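Long-range contact in toxin PAU_02230 (Photorhabdus asymbiotica subsp. asymbiotica ATCC 43949, PDB 6HV6), which is a toxin of the insect and human pathogen it comes from, modelled here as a helix-rich segment with a six-stranded antiparallel beta-sheet: residues 191-205 / 231-244. The protein carries 1 engineered substitution. Sequence-based numbering, arbitrary orientation.
Sequences YLKGKPSEALPESVL and ITSNPLYKSLKELH. Engineered in segment 191-205: Ala199 (natural residue Cys). With EPE (4-(2-hydroxyethyl)-1-piperazine ethanesulfonic acid), chain H.
The ring of Pro201 is a bump that settles into a hollow on helix 235-244 formed by Leu240, Leu243 and His244. Pro201 CB lies 3.7 Å from Leu240 CD2 and rests against Leu243 CG, and Pro201 CG comes to 3.2 Å from Leu240 O. Pro201 CD sits over one face of the His244 imidazole, toward its rim and beside Leu200 CB, in a CH-pi contact 3.8 Å from the centroid. At the imidazole edge, His244 ND1 gives a nearly straight hydrogen bond (2.6 Å, 164°) to OE1 of Glu198, the N-cap residue of the crossing helix. This bond runs in the ring plane but meets the carboxylate from above its own plane, the two planes standing almost perpendicular. A bend at chi2 (-63°) turns the Glu198 carboxylate toward His244. One water links Tyr237 OH, Glu198 OE2 and Pro196 O. Leu192 CD2 meets the Tyr237 ring obliquely, 3.7 Å from Tyr237 CD1. The axes of helix segments 199-205 and 235-244 cross at 99°, 8.2 Å apart at closest approach; Leu205 and Leu236 extend the apolar seam to helices 215-224 and 361-365, while EPE bridges Leu200 N and Thr290 OG1 of strand 289-296 in the six-stranded antiparallel sheet.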
loop_
_atom_site.group_PDB
_atom_site.type_symbol
_atom_site.label_atom_id
_atom_site.label_comp_id
_atom_site.label_asym_id
_atom_site.label_seq_id
_atom_site.Cartn_x
_atom_site.Cartn_y
_atom_site.Cartn_z
ATOM N N TYR A 191 -1.740 0.320 6.153
ATOM C CA TYR A 191 -2.882 1.030 6.711
ATOM C C TYR A 191 -4.158 0.870 5.897
ATOM O O TYR A 191 -5.226 1.248 6.391
ATOM C CB TYR A 191 -2.564 2.523 6.907
ATOM C CG TYR A 191 -2.220 3.319 5.674
ATOM C CD1 TYR A 191 -0.911 3.714 5.426
ATOM C CD2 TYR A 191 -3.203 3.710 4.770
ATOM C CE1 TYR A 191 -0.590 4.457 4.321
ATOM C CE2 TYR A 191 -2.885 4.446 3.655
ATOM C CZ TYR A 191 -1.575 4.814 3.440
ATOM O OH TYR A 191 -1.239 5.541 2.335
ATOM N N LEU A 192 -4.092 0.311 4.686
ATOM C CA LEU A 192 -5.307 0.066 3.921
ATOM C C LEU A 192 -5.967 -1.264 4.249
ATOM O O LEU A 192 -7.047 -1.538 3.720
ATOM C CB LEU A 192 -5.035 0.133 2.416
ATOM C CG LEU A 192 -4.944 1.553 1.850
ATOM C CD1 LEU A 192 -4.803 1.519 0.333
ATOM C CD2 LEU A 192 -6.129 2.411 2.280
ATOM N N LYS A 193 -5.353 -2.096 5.086
ATOM C CA LYS A 193 -5.984 -3.322 5.574
ATOM C C LYS A 193 -6.507 -4.181 4.425
ATOM O O LYS A 193 -7.647 -4.651 4.440
ATOM C CB LYS A 193 -7.120 -3.001 6.544
ATOM C CG LYS A 193 -6.724 -2.202 7.763
ATOM C CD LYS A 193 -7.950 -1.929 8.628
ATOM C CE LYS A 193 -7.582 -1.057 9.797
ATOM N NZ LYS A 193 -6.665 0.010 9.318
ATOM N N GLY A 194 -5.673 -4.371 3.407
ATOM C CA GLY A 194 -6.053 -5.207 2.286
ATOM C C GLY A 194 -7.063 -4.612 1.328
ATOM O O GLY A 194 -7.399 -5.260 0.330
ATOM N N LYS A 195 -7.568 -3.406 1.592
ATOM C CA LYS A 195 -8.421 -2.728 0.629
ATOM C C LYS A 195 -7.624 -2.418 -0.642
ATOM O O LYS A 195 -6.391 -2.414 -0.628
ATOM C CB LYS A 195 -8.992 -1.443 1.236
ATOM C CG LYS A 195 -9.999 -1.672 2.369
ATOM C CD LYS A 195 -11.348 -2.118 1.826
ATOM C CE LYS A 195 -12.395 -2.207 2.924
ATOM N NZ LYS A 195 -12.109 -3.345 3.839
ATOM N N PRO A 196 -8.310 -2.193 -1.761
ATOM C CA PRO A 196 -7.601 -1.885 -3.008
ATOM C C PRO A 196 -6.739 -0.631 -2.896
ATOM O O PRO A 196 -6.979 0.271 -2.089
ATOM C CB PRO A 196 -8.736 -1.693 -4.016
ATOM C CG PRO A 196 -9.846 -2.579 -3.484
ATOM C CD PRO A 196 -9.745 -2.457 -1.987
ATOM N N SER A 197 -5.716 -0.586 -3.743
ATOM C CA SER A 197 -4.773 0.519 -3.740
ATOM C C SER A 197 -5.470 1.867 -3.894
ATOM O O SER A 197 -6.387 2.025 -4.699
ATOM C CB SER A 197 -3.776 0.337 -4.877
ATOM O OG SER A 197 -2.918 1.465 -4.902
ATOM N N GLU A 198 -5.012 2.856 -3.144
ATOM C CA GLU A 198 -5.486 4.221 -3.333
ATOM C C GLU A 198 -4.334 5.138 -3.732
ATOM O O GLU A 198 -4.286 6.300 -3.357
ATOM C CB GLU A 198 -6.193 4.741 -2.081
ATOM C CG GLU A 198 -7.483 4.002 -1.751
ATOM C CD GLU A 198 -8.544 4.158 -2.826
ATOM O OE1 GLU A 198 -8.425 5.104 -3.638
ATOM O OE2 GLU A 198 -9.486 3.326 -2.865
ATOM N N ALA A 199 -3.409 4.617 -4.534
ATOM C CA ALA A 199 -2.178 5.342 -4.827
ATOM C C ALA A 199 -2.440 6.625 -5.614
ATOM O O ALA A 199 -1.730 7.615 -5.424
ATOM C CB ALA A 199 -1.211 4.425 -5.589
ATOM N N LEU A 200 -3.436 6.636 -6.510
ATOM C CA LEU A 200 -3.724 7.852 -7.266
ATOM C C LEU A 200 -4.159 9.002 -6.356
ATOM O O LEU A 200 -3.516 10.063 -6.384
ATOM C CB LEU A 200 -4.751 7.561 -8.370
ATOM C CG LEU A 200 -5.333 8.780 -9.108
ATOM C CD1 LEU A 200 -4.249 9.591 -9.818
ATOM C CD2 LEU A 200 -6.416 8.360 -10.111
ATOM N N PRO A 201 -5.206 8.859 -5.536
ATOM C CA PRO A 201 -5.571 9.991 -4.669
ATOM C C PRO A 201 -4.529 10.275 -3.607
ATOM O O PRO A 201 -4.376 11.436 -3.215
ATOM C CB PRO A 201 -6.907 9.553 -4.048
ATOM C CG PRO A 201 -6.862 8.037 -4.105
ATOM C CD PRO A 201 -6.152 7.738 -5.402
ATOM N N GLU A 202 -3.825 9.251 -3.109
ATOM C CA GLU A 202 -2.748 9.504 -2.159
ATOM C C GLU A 202 -1.693 10.412 -2.778
ATOM O O GLU A 202 -1.252 11.382 -2.157
ATOM C CB GLU A 202 -2.139 8.173 -1.690
ATOM C CG GLU A 202 -3.064 7.443 -0.712
ATOM C CD GLU A 202 -2.788 5.949 -0.599
ATOM O OE1 GLU A 202 -1.991 5.398 -1.383
ATOM O OE2 GLU A 202 -3.381 5.325 0.299
ATOM N N SER A 203 -1.293 10.116 -4.015
ATOM C CA SER A 203 -0.273 10.918 -4.690
ATOM C C SER A 203 -0.748 12.352 -4.913
ATOM O O SER A 203 -0.008 13.305 -4.650
ATOM C CB SER A 203 0.088 10.274 -6.027
ATOM O OG SER A 203 0.722 9.018 -5.846
ATOM N N VAL A 204 -1.978 12.520 -5.401
ATOM C CA VAL A 204 -2.525 13.858 -5.640
ATOM C C VAL A 204 -2.633 14.637 -4.338
ATOM O O VAL A 204 -2.267 15.818 -4.277
ATOM C CB VAL A 204 -3.892 13.760 -6.344
ATOM C CG1 VAL A 204 -4.581 15.122 -6.373
ATOM C CG2 VAL A 204 -3.723 13.218 -7.752
ATOM N N LEU A 205 -3.133 13.994 -3.274
ATOM C CA LEU A 205 -3.291 14.686 -1.996
ATOM C C LEU A 205 -1.937 15.047 -1.389
ATOM O O LEU A 205 -1.766 16.139 -0.832
ATOM C CB LEU A 205 -4.102 13.805 -1.029
ATOM C CG LEU A 205 -4.590 14.441 0.277
ATOM C CD1 LEU A 205 -5.591 15.547 -0.019
ATOM C CD2 LEU A 205 -5.203 13.383 1.223
ATOM N N ILE A 231 -12.634 0.851 8.521
ATOM C CA ILE A 231 -11.936 1.737 7.592
ATOM C C ILE A 231 -12.910 2.399 6.626
ATOM O O ILE A 231 -12.688 3.542 6.201
ATOM C CB ILE A 231 -10.821 0.976 6.849
ATOM C CG1 ILE A 231 -10.012 1.939 5.983
ATOM C CG2 ILE A 231 -11.396 -0.162 6.008
ATOM C CD1 ILE A 231 -8.825 1.289 5.320
ATOM N N THR A 232 -14.014 1.725 6.283
ATOM C CA THR A 232 -14.969 2.330 5.368
ATOM C C THR A 232 -15.718 3.502 5.996
ATOM O O THR A 232 -16.395 4.236 5.267
ATOM C CB THR A 232 -15.967 1.279 4.851
ATOM O OG1 THR A 232 -16.726 0.743 5.935
ATOM C CG2 THR A 232 -15.222 0.144 4.152
ATOM N N SER A 233 -15.612 3.697 7.314
ATOM C CA SER A 233 -16.146 4.881 7.985
ATOM C C SER A 233 -15.057 5.866 8.397
ATOM O O SER A 233 -15.345 6.817 9.131
ATOM C CB SER A 233 -16.956 4.480 9.217
ATOM O OG SER A 233 -18.117 3.776 8.861
ATOM N N ASN A 234 -13.819 5.641 7.973
ATOM C CA ASN A 234 -12.715 6.571 8.238
ATOM C C ASN A 234 -12.811 7.731 7.261
ATOM O O ASN A 234 -12.863 7.504 6.049
ATOM C CB ASN A 234 -11.364 5.859 8.084
ATOM C CG ASN A 234 -10.168 6.795 8.330
ATOM O OD1 ASN A 234 -9.720 7.474 7.416
ATOM N ND2 ASN A 234 -9.674 6.850 9.575
ATOM N N PRO A 235 -12.845 8.986 7.727
ATOM C CA PRO A 235 -13.096 10.089 6.788
ATOM C C PRO A 235 -11.972 10.297 5.782
ATOM O O PRO A 235 -12.252 10.693 4.646
ATOM C CB PRO A 235 -13.289 11.307 7.708
ATOM C CG PRO A 235 -12.620 10.946 8.975
ATOM C CD PRO A 235 -12.713 9.452 9.119
ATOM N N LEU A 236 -10.723 10.001 6.133
ATOM C CA LEU A 236 -9.644 10.183 5.167
ATOM C C LEU A 236 -9.708 9.131 4.072
ATOM O O LEU A 236 -9.545 9.449 2.890
ATOM C CB LEU A 236 -8.284 10.141 5.869
ATOM C CG LEU A 236 -7.076 10.287 4.936
ATOM C CD1 LEU A 236 -7.166 11.567 4.091
ATOM C CD2 LEU A 236 -5.787 10.307 5.760
ATOM N N TYR A 237 -9.939 7.871 4.449
ATOM C CA TYR A 237 -10.115 6.811 3.460
ATOM C C TYR A 237 -11.297 7.093 2.538
ATOM O O TYR A 237 -11.196 6.914 1.318
ATOM C CB TYR A 237 -10.301 5.466 4.159
ATOM C CG TYR A 237 -10.524 4.324 3.190
ATOM C CD1 TYR A 237 -9.520 3.910 2.339
ATOM C CD2 TYR A 237 -11.743 3.663 3.133
ATOM C CE1 TYR A 237 -9.717 2.869 1.446
ATOM C CE2 TYR A 237 -11.954 2.623 2.245
ATOM C CZ TYR A 237 -10.934 2.225 1.409
ATOM O OH TYR A 237 -11.126 1.191 0.522
ATOM N N LYS A 238 -12.427 7.531 3.101
ATOM C CA LYS A 238 -13.582 7.868 2.267
ATOM C C LYS A 238 -13.244 8.984 1.281
ATOM O O LYS A 238 -13.665 8.941 0.120
ATOM C CB LYS A 238 -14.780 8.270 3.142
ATOM C CG LYS A 238 -15.485 7.084 3.819
ATOM C CD LYS A 238 -16.949 7.376 4.178
ATOM C CE LYS A 238 -17.073 8.323 5.337
ATOM N NZ LYS A 238 -18.458 8.335 5.957
ATOM N N SER A 239 -12.478 9.989 1.719
ATOM C CA SER A 239 -12.115 11.080 0.814
ATOM C C SER A 239 -11.180 10.592 -0.287
ATOM O O SER A 239 -11.277 11.040 -1.438
ATOM C CB SER A 239 -11.460 12.230 1.589
ATOM O OG SER A 239 -12.355 12.857 2.493
ATOM N N LEU A 240 -10.255 9.691 0.054
ATOM C CA LEU A 240 -9.371 9.111 -0.955
ATOM C C LEU A 240 -10.175 8.376 -2.018
ATOM O O LEU A 240 -9.937 8.546 -3.222
ATOM C CB LEU A 240 -8.355 8.172 -0.293
ATOM C CG LEU A 240 -7.231 8.814 0.532
ATOM C CD1 LEU A 240 -6.451 7.742 1.285
ATOM C CD2 LEU A 240 -6.286 9.609 -0.353
ATOM N N LYS A 241 -11.147 7.559 -1.594
ATOM C CA LYS A 241 -11.980 6.857 -2.567
ATOM C C LYS A 241 -12.718 7.838 -3.460
ATOM O O LYS A 241 -12.876 7.596 -4.660
ATOM C CB LYS A 241 -12.970 5.923 -1.868
ATOM C CG LYS A 241 -12.362 4.598 -1.442
ATOM C CD LYS A 241 -13.429 3.560 -1.152
ATOM C CE LYS A 241 -14.335 4.021 -0.022
ATOM N NZ LYS A 241 -15.285 2.968 0.466
ATOM N N GLU A 242 -13.159 8.961 -2.900
ATOM C CA GLU A 242 -13.905 9.925 -3.694
ATOM C C GLU A 242 -12.986 10.695 -4.631
ATOM O O GLU A 242 -13.330 10.924 -5.797
ATOM C CB GLU A 242 -14.662 10.882 -2.775
ATOM C CG GLU A 242 -15.485 11.916 -3.521
ATOM C CD GLU A 242 -16.650 11.309 -4.282
ATOM O OE1 GLU A 242 -16.989 10.132 -4.018
ATOM O OE2 GLU A 242 -17.226 12.018 -5.140
ATOM N N LEU A 243 -11.822 11.119 -4.133
ATOM C CA LEU A 243 -10.841 11.770 -4.997
ATOM C C LEU A 243 -10.408 10.838 -6.124
ATOM O O LEU A 243 -10.129 11.290 -7.246
ATOM C CB LEU A 243 -9.642 12.217 -4.154
ATOM C CG LEU A 243 -8.476 12.941 -4.829
ATOM C CD1 LEU A 243 -8.947 14.170 -5.629
ATOM C CD2 LEU A 243 -7.474 13.344 -3.774
ATOM N N HIS A 244 -10.392 9.529 -5.851
ATOM C CA HIS A 244 -10.006 8.543 -6.861
ATOM C C HIS A 244 -10.947 8.559 -8.064
ATOM O O HIS A 244 -10.514 8.337 -9.203
ATOM C CB HIS A 244 -9.981 7.154 -6.224
ATOM C CG HIS A 244 -9.092 6.177 -6.926
ATOM N ND1 HIS A 244 -8.450 5.155 -6.262
ATOM C CD2 HIS A 244 -8.751 6.052 -8.231
ATOM C CE1 HIS A 244 -7.740 4.450 -7.126
ATOM N NE2 HIS A 244 -7.902 4.977 -8.326
HETATM N N1 EPE H . -5.258 -0.075 -9.317
HETATM C C9 EPE H . -5.448 1.264 -8.736
HETATM C C10 EPE H . -4.080 1.934 -8.701
HETATM S S EPE H . -4.080 3.699 -8.852
HETATM O O1S EPE H . -4.536 4.202 -7.501
HETATM O O2S EPE H . -5.026 4.043 -9.887
HETATM O O3S EPE H . -2.720 4.095 -9.130
HETATM O O HOH W 1 -9.544 1.108 -1.541
#